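Local coordinates for protein alpha-L-rhamnosidase (PDB 3W5M) that hydrolyses terminal non-reducing alpha-L-rhamnose residues from alpha-L-rhamnosides such as citrus flavonoids and gum arabic, and also binds L-rhamnose through a calcium-dependent carbohydrate-binding module, at residues 177-185 / 193-201. Numbering follows the deposited sequence.
With CA (calcium ion), chain B.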
# COMPACT_ATOMS: atom_id res chain seq x y z
N SER A 177 20.52 -26.59 7.63
CA SER A 177 19.11 -26.89 7.64
C SER A 177 18.91 -28.30 8.20
O SER A 177 19.81 -29.12 8.08
CB SER A 177 18.59 -26.83 6.20
OG SER A 177 17.17 -26.89 6.19
N ALA A 178 17.74 -28.59 8.78
CA ALA A 178 17.48 -29.98 9.19
C ALA A 178 16.03 -30.32 9.02
O ALA A 178 15.17 -29.47 9.22
CB ALA A 178 17.90 -30.23 10.63
N ASP A 179 15.79 -31.56 8.64
CA ASP A 179 14.49 -32.20 8.76
C ASP A 179 14.57 -33.06 10.04
O ASP A 179 15.11 -34.17 9.98
CB ASP A 179 14.30 -33.09 7.53
CG ASP A 179 12.92 -33.76 7.48
OD1 ASP A 179 12.29 -33.85 8.53
OD2 ASP A 179 12.51 -34.23 6.41
N ASN A 180 14.05 -32.62 11.20
CA ASN A 180 13.23 -31.42 11.36
C ASN A 180 13.85 -30.25 12.10
O ASN A 180 13.54 -29.10 11.78
CB ASN A 180 11.92 -31.78 12.08
CG ASN A 180 11.06 -32.67 11.23
OD1 ASN A 180 11.06 -33.90 11.39
ND2 ASN A 180 10.37 -32.07 10.25
N VAL A 181 14.70 -30.53 13.08
CA VAL A 181 15.32 -29.44 13.86
C VAL A 181 16.77 -29.75 14.21
O VAL A 181 17.20 -30.91 14.15
CB VAL A 181 14.56 -29.13 15.18
CG1 VAL A 181 13.17 -28.57 14.91
CG2 VAL A 181 14.51 -30.35 16.10
N TYR A 182 17.51 -28.71 14.61
CA TYR A 182 18.93 -28.87 14.94
C TYR A 182 19.34 -27.93 16.08
O TYR A 182 18.65 -26.94 16.36
CB TYR A 182 19.80 -28.63 13.70
CG TYR A 182 19.67 -27.23 13.15
CD1 TYR A 182 20.39 -26.17 13.71
CD2 TYR A 182 18.80 -26.95 12.10
CE1 TYR A 182 20.26 -24.88 13.23
CE2 TYR A 182 18.67 -25.66 11.60
CZ TYR A 182 19.41 -24.63 12.17
OH TYR A 182 19.27 -23.35 11.69
N ALA A 183 20.46 -28.25 16.73
CA ALA A 183 21.15 -27.31 17.62
C ALA A 183 22.65 -27.52 17.35
O ALA A 183 23.16 -28.62 17.50
CB ALA A 183 20.82 -27.58 19.08
N VAL A 184 23.32 -26.47 16.89
CA VAL A 184 24.71 -26.59 16.50
C VAL A 184 25.61 -25.71 17.40
O VAL A 184 25.20 -24.60 17.80
CB VAL A 184 24.91 -26.30 14.99
CG1 VAL A 184 24.26 -24.97 14.59
CG2 VAL A 184 26.37 -26.35 14.61
N SER A 185 26.78 -26.25 17.72
CA SER A 185 27.80 -25.58 18.53
C SER A 185 29.18 -25.63 17.90
O SER A 185 29.49 -26.54 17.12
CB SER A 185 27.82 -26.18 19.94
OG SER A 185 28.23 -27.54 19.91
N ARG A 193 20.08 -22.71 16.68
CA ARG A 193 19.14 -23.82 16.87
C ARG A 193 17.78 -23.50 16.28
O ARG A 193 17.44 -22.33 16.08
CB ARG A 193 18.97 -24.18 18.35
CG ARG A 193 18.20 -23.16 19.18
CD ARG A 193 17.50 -23.78 20.38
NE ARG A 193 18.43 -24.47 21.28
CZ ARG A 193 18.47 -25.78 21.50
NH1 ARG A 193 17.60 -26.61 20.92
NH2 ARG A 193 19.38 -26.28 22.33
N THR A 194 17.03 -24.54 15.99
CA THR A 194 15.60 -24.46 15.68
C THR A 194 14.85 -25.35 16.65
O THR A 194 15.45 -26.26 17.25
CB THR A 194 15.28 -24.83 14.22
OG1 THR A 194 15.93 -26.07 13.87
CG2 THR A 194 15.78 -23.75 13.29
N ASP A 195 13.56 -25.09 16.86
CA ASP A 195 12.83 -25.78 17.94
C ASP A 195 11.65 -26.60 17.43
O ASP A 195 10.92 -26.16 16.53
CB ASP A 195 12.39 -24.77 19.03
CG ASP A 195 13.58 -24.05 19.66
OD1 ASP A 195 14.36 -24.68 20.41
OD2 ASP A 195 13.74 -22.83 19.41
N LEU A 196 11.48 -27.81 17.99
CA LEU A 196 10.46 -28.76 17.51
C LEU A 196 9.05 -28.19 17.51
O LEU A 196 8.31 -28.36 16.53
CB LEU A 196 10.51 -30.09 18.29
CG LEU A 196 11.27 -31.29 17.70
CD1 LEU A 196 11.09 -32.54 18.55
CD2 LEU A 196 10.86 -31.57 16.25
N GLU A 197 8.68 -27.51 18.60
CA GLU A 197 7.36 -26.87 18.71
C GLU A 197 7.11 -25.79 17.65
O GLU A 197 5.98 -25.65 17.17
CB GLU A 197 7.08 -26.36 20.15
CG GLU A 197 8.29 -26.11 21.04
CD GLU A 197 8.89 -24.71 20.90
OE1 GLU A 197 8.42 -23.92 20.05
OE2 GLU A 197 9.85 -24.41 21.64
N ALA A 198 8.15 -25.05 17.27
CA ALA A 198 8.01 -23.96 16.31
C ALA A 198 8.19 -24.41 14.85
O ALA A 198 7.94 -23.62 13.93
CB ALA A 198 8.97 -22.83 16.65
N ASP A 199 8.60 -25.66 14.64
CA ASP A 199 8.87 -26.14 13.28
C ASP A 199 7.63 -26.29 12.42
O ASP A 199 6.66 -26.96 12.80
CB ASP A 199 9.65 -27.47 13.29
CG ASP A 199 9.86 -28.05 11.87
OD1 ASP A 199 10.28 -27.29 10.97
OD2 ASP A 199 9.60 -29.26 11.65
N ASN A 200 7.66 -25.66 11.26
CA ASN A 200 6.74 -26.04 10.20
C ASN A 200 7.47 -26.21 8.85
O ASN A 200 7.52 -25.28 8.05
CB ASN A 200 5.56 -25.07 10.09
CG ASN A 200 4.32 -25.76 9.56
OD1 ASN A 200 4.01 -25.66 8.38
ND2 ASN A 200 3.65 -26.51 10.43
N GLU A 201 8.00 -27.41 8.64
CA GLU A 201 8.83 -27.74 7.47
C GLU A 201 10.00 -26.76 7.32
O GLU A 201 10.34 -26.31 6.21
CB GLU A 201 7.99 -27.87 6.19
CG GLU A 201 7.07 -29.09 6.22
CD GLU A 201 6.20 -29.24 4.98
OE1 GLU A 201 6.40 -28.53 3.97
OE2 GLU A 201 5.30 -30.11 5.02
CA CA B . 10.98 -35.60 9.39
O HOH W 1 10.09 -35.24 6.94
O HOH W 2 11.90 -29.14 9.42
O HOH W 3 14.97 -26.69 11.37
O HOH W 4 8.73 -34.37 9.05
O HOH W 5 18.61 -21.23 13.19
O HOH W 6 9.29 -37.32 9.37
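Y182, on strand 181-186 of a β-sandwich, and T194, just past the end of edge strand 189-193, carry that pairing on into the loop, a worked example of backbone and side chain sharing one task. T194 N donates to Y182 O (2.9 Å), and Y182 N returns a bond to T194 OG1 (3.2 Å). From CB outward, a chi1 of 62° sets Y182 CG between backbone N and carbonyl carbon and brings one ring face under T194 OG1, 3.4 Å above the plane near the CD2 rim; CD1 and CE1 run beside R193 CA; CE2 and CZ meet T194 CG2, and OH hydrogen-bonds a water. Replacing Y182 by an alanine is likely to leave T194 CG2 without its aromatic partner and that water without its phenolic mate. Within the classic β bulge that N180 and V181 form opposite S227, V181 CG2 packs on L196 CG (3.7 Å). D179, N180, N228 and P233 are the calcium's protein ligands. With N180 OD1 taken by calcium (2.6 Å) and by A229 N, and ND2 giving a weak bond to OD2 of D199, whose OD1 accepts from G202 N, the amide is oriented from both ends, in a site whose calcium rhamnose binding by CBM67 requires.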